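PDB 5UAS: UlvanLyase-PL25 from Pseudoalteromonas sp. PLSV, which cleaves ulvan, the sulfated rhamnose and uronic acid polysaccharide of green seaweed cell walls, as a polysaccharide lyase of family PL25. Local coordinates for residues 302-307 against 319-324; 109-114 against 141-146. One frame throughout, in Å; residues are numbered along the deposited sequence.

Contact 1: 302-307 against 319-324; sequences LWTFNG and IAINAG. With 83Y (3-O-sulfo-alpha-L-rhamnopyranose), chain C.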
loop_
_atom_site.group_PDB
_atom_site.type_symbol
_atom_site.label_atom_id
_atom_site.label_comp_id
_atom_site.label_asym_id
_atom_site.label_seq_id
_atom_site.Cartn_x
_atom_site.Cartn_y
_atom_site.Cartn_z
ATOM N N LEU A 302 -11.938 13.570 12.870
ATOM C CA LEU A 302 -11.689 13.294 11.457
ATOM C C LEU A 302 -11.427 11.813 11.249
ATOM O O LEU A 302 -10.704 11.185 12.022
ATOM C CB LEU A 302 -10.483 14.069 10.935
ATOM C CG LEU A 302 -10.533 15.592 11.025
ATOM C CD1 LEU A 302 -9.262 16.204 10.457
ATOM C CD2 LEU A 302 -11.761 16.137 10.298
ATOM N N TRP A 303 -11.995 11.270 10.175
ATOM C CA TRP A 303 -11.800 9.872 9.813
ATOM C C TRP A 303 -10.589 9.746 8.902
ATOM O O TRP A 303 -10.385 10.573 8.002
ATOM C CB TRP A 303 -13.020 9.316 9.084
ATOM C CG TRP A 303 -14.267 9.085 9.893
ATOM C CD1 TRP A 303 -14.655 9.723 11.052
ATOM C CD2 TRP A 303 -15.303 8.134 9.593
ATOM N NE1 TRP A 303 -15.863 9.215 11.482
ATOM C CE2 TRP A 303 -16.270 8.231 10.612
ATOM C CE3 TRP A 303 -15.490 7.188 8.566
ATOM C CZ2 TRP A 303 -17.427 7.446 10.624
ATOM C CZ3 TRP A 303 -16.634 6.400 8.585
ATOM C CH2 TRP A 303 -17.585 6.533 9.606
ATOM N N THR A 304 -9.800 8.700 9.113
ATOM C CA THR A 304 -8.507 8.583 8.455
ATOM C C THR A 304 -8.517 7.489 7.399
ATOM O O THR A 304 -9.371 6.597 7.391
ATOM C CB THR A 304 -7.408 8.290 9.483
ATOM O OG1 THR A 304 -7.805 7.167 10.286
ATOM C CG2 THR A 304 -7.212 9.504 10.366
ATOM N N PHE A 305 -7.539 7.579 6.503
ATOM C CA PHE A 305 -7.201 6.506 5.589
ATOM C C PHE A 305 -5.688 6.533 5.500
ATOM O O PHE A 305 -5.114 7.573 5.173
ATOM C CB PHE A 305 -7.867 6.700 4.207
ATOM C CG PHE A 305 -7.632 5.569 3.266
ATOM C CD1 PHE A 305 -8.403 4.421 3.361
ATOM C CD2 PHE A 305 -6.658 5.656 2.277
ATOM C CE1 PHE A 305 -8.182 3.342 2.536
ATOM C CE2 PHE A 305 -6.437 4.588 1.411
ATOM C CZ PHE A 305 -7.233 3.434 1.525
ATOM N N ASN A 306 -5.047 5.426 5.849
ATOM C CA ASN A 306 -3.601 5.464 6.066
ATOM C C ASN A 306 -2.849 5.752 4.765
ATOM O O ASN A 306 -3.319 5.460 3.659
ATOM C CB ASN A 306 -3.109 4.146 6.689
ATOM C CG ASN A 306 -1.743 4.288 7.342
ATOM O OD1 ASN A 306 -1.361 5.389 7.735
ATOM N ND2 ASN A 306 -0.985 3.185 7.416
ATOM N N GLY A 307 -1.662 6.336 4.914
ATOM C CA GLY A 307 -0.755 6.596 3.815
ATOM C C GLY A 307 0.516 5.767 3.915
ATOM O O GLY A 307 0.459 4.543 3.800
ATOM N N ILE A 319 5.336 11.074 7.909
ATOM C CA ILE A 319 4.127 10.277 7.763
ATOM C C ILE A 319 3.156 11.022 6.852
ATOM O O ILE A 319 2.917 12.225 7.032
ATOM C CB ILE A 319 3.458 9.998 9.122
ATOM C CG1 ILE A 319 4.317 9.068 9.969
ATOM C CG2 ILE A 319 2.047 9.387 8.908
ATOM C CD1 ILE A 319 3.803 8.965 11.419
ATOM N N ALA A 320 2.590 10.297 5.894
ATOM C CA ALA A 320 1.452 10.763 5.113
ATOM C C ALA A 320 0.220 10.096 5.710
ATOM O O ALA A 320 0.168 8.867 5.837
ATOM C CB ALA A 320 1.622 10.409 3.635
ATOM N N ILE A 321 -0.745 10.907 6.122
ATOM C CA ILE A 321 -1.990 10.399 6.672
ATOM C C ILE A 321 -3.129 11.134 5.980
ATOM O O ILE A 321 -3.130 12.373 5.906
ATOM C CB ILE A 321 -2.043 10.576 8.212
ATOM C CG1 ILE A 321 -3.370 10.030 8.776
ATOM C CG2 ILE A 321 -1.797 12.024 8.626
ATOM C CD1 ILE A 321 -3.507 8.504 8.584
ATOM N N ASN A 322 -4.077 10.382 5.423
ATOM C CA ASN A 322 -5.254 11.036 4.871
ATOM C C ASN A 322 -6.342 11.137 5.928
ATOM O O ASN A 322 -6.550 10.206 6.708
ATOM C CB ASN A 322 -5.777 10.279 3.657
ATOM C CG ASN A 322 -4.712 10.039 2.647
ATOM O OD1 ASN A 322 -4.342 10.955 1.888
ATOM N ND2 ASN A 322 -4.210 8.806 2.596
ATOM N N ALA A 323 -7.067 12.255 5.924
ATOM C CA ALA A 323 -8.143 12.413 6.898
ATOM C C ALA A 323 -9.207 13.332 6.331
ATOM O O ALA A 323 -8.912 14.181 5.490
ATOM C CB ALA A 323 -7.602 12.975 8.221
ATOM N N GLY A 324 -10.439 13.192 6.824
ATOM C CA GLY A 324 -11.509 14.034 6.319
ATOM C C GLY A 324 -12.700 14.032 7.249
ATOM O O GLY A 324 -12.867 13.141 8.089
HETATM C C1 83Y C . -10.279 -0.626 2.424
HETATM C C2 83Y C . -9.520 -0.595 1.108
HETATM C C3 83Y C . -10.453 -0.222 -0.060
HETATM C C4 83Y C . -11.267 1.048 0.211
HETATM C C5 83Y C . -11.905 0.969 1.584
HETATM C C6 83Y C . -12.538 2.314 1.947
HETATM O O1S 83Y C . -8.500 -0.750 -3.241
HETATM O O2 83Y C . -8.471 0.334 1.213
HETATM O O2S 83Y C . -10.969 -1.052 -3.015
HETATM O O3 83Y C . -9.656 -0.054 -1.216
HETATM O O3S 83Y C . -9.399 -2.411 -1.785
HETATM O O5 83Y C . -10.984 0.593 2.613
HETATM S S 83Y C . -9.640 -1.095 -2.375
HETATM O O4 83Y C . -12.347 1.165 -0.739
HETATM O O HOH W 1 0.984 6.567 7.401
#
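Asn322 grips Phe305 O twice: its backbone N donates over 3.0 Å to Phe305 O, and its own amide ND2 reaches the same oxygen, also at 3.0 Å, from the other face of the carbonyl plane. The side-chain bond comes from well above that plane, but Phe305 O lies nearly in the plane of the amide. With CG anti to its carbonyl carbon (chi1 -52°), Asn322 runs alongside the Phe305 side chain, amide and ring planes 38° apart. In return Phe305 N donates to Asn322 O (2.8 Å), and at the next hydrogen-bonded pair Trp303 and Gly324 exchange two backbone bonds. On the opposite face of the sheet Thr304 CG2 meets Ala323 CB at 4.1 Å, and Ile321 CD1 sits 3.9 Å from Asn306 OD1, which shares a water with Ala320 O. Further out, Thr337, on the next strand of the same propeller blade, is hydrogen-bonded through OG1 to Asn322 OD1, while Asp238 of another sheet holds Thr304 OG1. With an alanine here instead of Asn322, Phe305 O is likely to lose one of its two donors and Thr337 its amide partner. Holding the Phe305 carbonyl from both faces probably helps to place the ring, whose edge, through CE1, lies 3.3 Å from O2 of the sulfated rhamnose in the glycan pocket.

Contact 2: 109-114 against 141-146; sequences EGYIHI and AVSKRP
Ile114 and Ala141 form an antiparallel hydrogen-bonded pair, with Ile114 N to Ala141 O at 3.0 Å and Ala141 N to Ile114 O at 2.8 Å, and the ladder runs on through Ser143 N to Ile112 O before segment 141-146 turns a corner at Lys144. There a side chain takes over from the backbone. Ser143 OG, set between its own N and carbonyl carbon (chi1 72°), accepts from Ile112 N in a nearly straight bond of 3.1 Å, 165° at the hydrogen, and itself donates to Arg145 O, so one hydroxyl spans the strand partner and the turn.

Tyr111 leans over that turn. Pro146 CG lies over one face of the phenol ring in a CH-pi contact, 3.9 Å from the ring centroid, while Ser143 O and Lys144 O come up at its edge, the former 3.3 Å from Tyr111 CD1. A water joins Tyr111 OH to Lys144 O, and Arg198 adds a cation-pi contact to the ring. Val142 CG2 packs on Tyr111 CB (3.7 Å) and also lies over one face of the His113 imidazole, 3.8 Å from its centroid; the imidazole is fixed at both nitrogens, by His140 at ND1 and Asp107 at NE2. Asp107 OD1 further accepts from the backbone N of Glu109 and of Tyr111, binding the loop before the strand to the same carboxylate.

These are the two middle strands of a four-stranded propeller blade. Bonding from Ser143 and Asp107 serves backbone N-H groups where the regular ladder gives out; Pro146 packs the Tyr111 ring against the departing chain, and Val142 backs the His113 imidazole within the sheet.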
loop_
_atom_site.group_PDB
_atom_site.type_symbol
_atom_site.label_atom_id
_atom_site.label_comp_id
_atom_site.label_asym_id
_atom_site.label_seq_id
_atom_site.Cartn_x
_atom_site.Cartn_y
_atom_site.Cartn_z
ATOM N N GLU A 109 18.139 -14.465 -5.391
ATOM C CA GLU A 109 18.491 -15.302 -6.529
ATOM C C GLU A 109 17.827 -14.820 -7.804
ATOM O O GLU A 109 17.988 -15.455 -8.849
ATOM C CB GLU A 109 18.133 -16.773 -6.277
ATOM C CG GLU A 109 19.057 -17.479 -5.255
ATOM C CD GLU A 109 20.514 -17.597 -5.720
ATOM O OE1 GLU A 109 20.762 -17.761 -6.941
ATOM O OE2 GLU A 109 21.421 -17.529 -4.855
ATOM N N GLY A 110 17.111 -13.706 -7.741
ATOM C CA GLY A 110 16.526 -13.135 -8.930
ATOM C C GLY A 110 15.129 -13.605 -9.223
ATOM O O GLY A 110 14.554 -13.168 -10.210
ATOM N N TYR A 111 14.559 -14.476 -8.400
ATOM C CA TYR A 111 13.181 -14.869 -8.620
ATOM C C TYR A 111 12.249 -13.738 -8.219
ATOM O O TYR A 111 12.450 -13.075 -7.199
ATOM C CB TYR A 111 12.860 -16.154 -7.849
ATOM C CG TYR A 111 13.613 -17.350 -8.404
ATOM C CD1 TYR A 111 13.107 -18.082 -9.484
ATOM C CD2 TYR A 111 14.846 -17.724 -7.878
ATOM C CE1 TYR A 111 13.795 -19.180 -10.010
ATOM C CE2 TYR A 111 15.544 -18.817 -8.395
ATOM C CZ TYR A 111 15.021 -19.534 -9.463
ATOM O OH TYR A 111 15.728 -20.608 -9.974
ATOM N N ILE A 112 11.223 -13.522 -9.033
ATOM C CA ILE A 112 10.217 -12.503 -8.772
ATOM C C ILE A 112 9.037 -13.152 -8.061
ATOM O O ILE A 112 8.461 -14.145 -8.528
ATOM C CB ILE A 112 9.776 -11.818 -10.073
ATOM C CG1 ILE A 112 11.012 -11.262 -10.779
ATOM C CG2 ILE A 112 8.804 -10.699 -9.778
ATOM C CD1 ILE A 112 10.799 -10.968 -12.224
ATOM N N HIS A 113 8.701 -12.599 -6.907
ATOM C CA HIS A 113 7.595 -13.051 -6.084
ATOM C C HIS A 113 6.432 -12.083 -6.213
ATOM O O HIS A 113 6.623 -10.868 -6.186
ATOM C CB HIS A 113 8.031 -13.118 -4.614
ATOM C CG HIS A 113 9.117 -14.116 -4.363
ATOM N ND1 HIS A 113 8.879 -15.360 -3.821
ATOM C CD2 HIS A 113 10.447 -14.064 -4.627
ATOM C CE1 HIS A 113 10.019 -16.023 -3.736
ATOM N NE2 HIS A 113 10.985 -15.257 -4.218
ATOM N N ILE A 114 5.230 -12.633 -6.334
ATOM C CA ILE A 114 3.995 -11.866 -6.309
ATOM C C ILE A 114 3.107 -12.419 -5.194
ATOM O O ILE A 114 2.810 -13.622 -5.165
ATOM C CB ILE A 114 3.286 -11.936 -7.670
ATOM C CG1 ILE A 114 4.189 -11.308 -8.742
ATOM C CG2 ILE A 114 1.881 -11.327 -7.563
ATOM C CD1 ILE A 114 4.263 -9.797 -8.724
ATOM N N ALA A 141 2.882 -16.424 -5.573
ATOM C CA ALA A 141 3.375 -16.970 -6.822
ATOM C C ALA A 141 4.843 -16.608 -6.954
ATOM O O ALA A 141 5.282 -15.594 -6.419
ATOM C CB ALA A 141 2.604 -16.411 -8.015
ATOM N N VAL A 142 5.595 -17.405 -7.703
ATOM C CA VAL A 142 6.985 -17.059 -7.972
ATOM C C VAL A 142 7.315 -17.374 -9.423
ATOM O O VAL A 142 6.807 -18.333 -10.010
ATOM C CB VAL A 142 7.965 -17.791 -7.013
ATOM C CG1 VAL A 142 7.966 -19.295 -7.285
ATOM C CG2 VAL A 142 9.385 -17.225 -7.123
ATOM N N SER A 143 8.171 -16.546 -10.002
ATOM C CA SER A 143 8.605 -16.789 -11.371
ATOM C C SER A 143 9.328 -18.130 -11.463
ATOM O O SER A 143 10.039 -18.542 -10.538
ATOM C CB SER A 143 9.494 -15.638 -11.851
ATOM O OG SER A 143 10.776 -15.652 -11.233
ATOM N N LYS A 144 9.130 -18.839 -12.579
ATOM C CA LYS A 144 9.808 -20.123 -12.735
ATOM C C LYS A 144 11.311 -19.954 -12.919
ATOM O O LYS A 144 12.082 -20.871 -12.616
ATOM C CB LYS A 144 9.218 -20.892 -13.915
ATOM C CG LYS A 144 7.841 -21.469 -13.592
ATOM C CD LYS A 144 7.399 -22.455 -14.662
ATOM C CE LYS A 144 5.998 -22.973 -14.354
ATOM N NZ LYS A 144 5.590 -24.058 -15.302
ATOM N N ARG A 145 11.745 -18.815 -13.443
ATOM C CA ARG A 145 13.158 -18.593 -13.707
ATOM C C ARG A 145 13.510 -17.199 -13.223
ATOM O O ARG A 145 12.644 -16.322 -13.178
ATOM C CB ARG A 145 13.491 -18.725 -15.196
ATOM C CG ARG A 145 13.336 -20.142 -15.707
ATOM C CD ARG A 145 13.216 -20.140 -17.217
ATOM N NE ARG A 145 14.345 -19.490 -17.869
ATOM C CZ ARG A 145 15.453 -20.125 -18.242
ATOM N NH1 ARG A 145 15.582 -21.428 -18.009
ATOM N NH2 ARG A 145 16.431 -19.460 -18.849
ATOM N N PRO A 146 14.760 -16.972 -12.833
ATOM C CA PRO A 146 15.132 -15.635 -12.346
ATOM C C PRO A 146 14.958 -14.605 -13.451
ATOM O O PRO A 146 15.237 -14.875 -14.620
ATOM C CB PRO A 146 16.601 -15.790 -11.939
ATOM C CG PRO A 146 16.775 -17.289 -11.671
ATOM C CD PRO A 146 15.824 -17.975 -12.647
HETATM O O HOH W 2 14.787 -21.879 -12.290
#

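Both contacts join neighbouring antiparallel strands within four-stranded blades of the beta-propeller, but contact 1 pairs an outermost strand with its neighbour and contact 2 the two inner strands. They lie on opposite sides of the chain's centre, with centres about 34 Å apart and nearest atoms about 19 Å apart. Contact 1 borders the glycan pocket: the Phe305 side chain is about 7 Å from that of Tyr164, the proton acceptor. Contact 2 stands further back; the side chain of its Ile114 is about 9 Å from that of Lys101. Lys101, just before the first strand of that blade, bonds the sulfated rhamnose met by Phe305, so contact 2 relates to the sugar only indirectly.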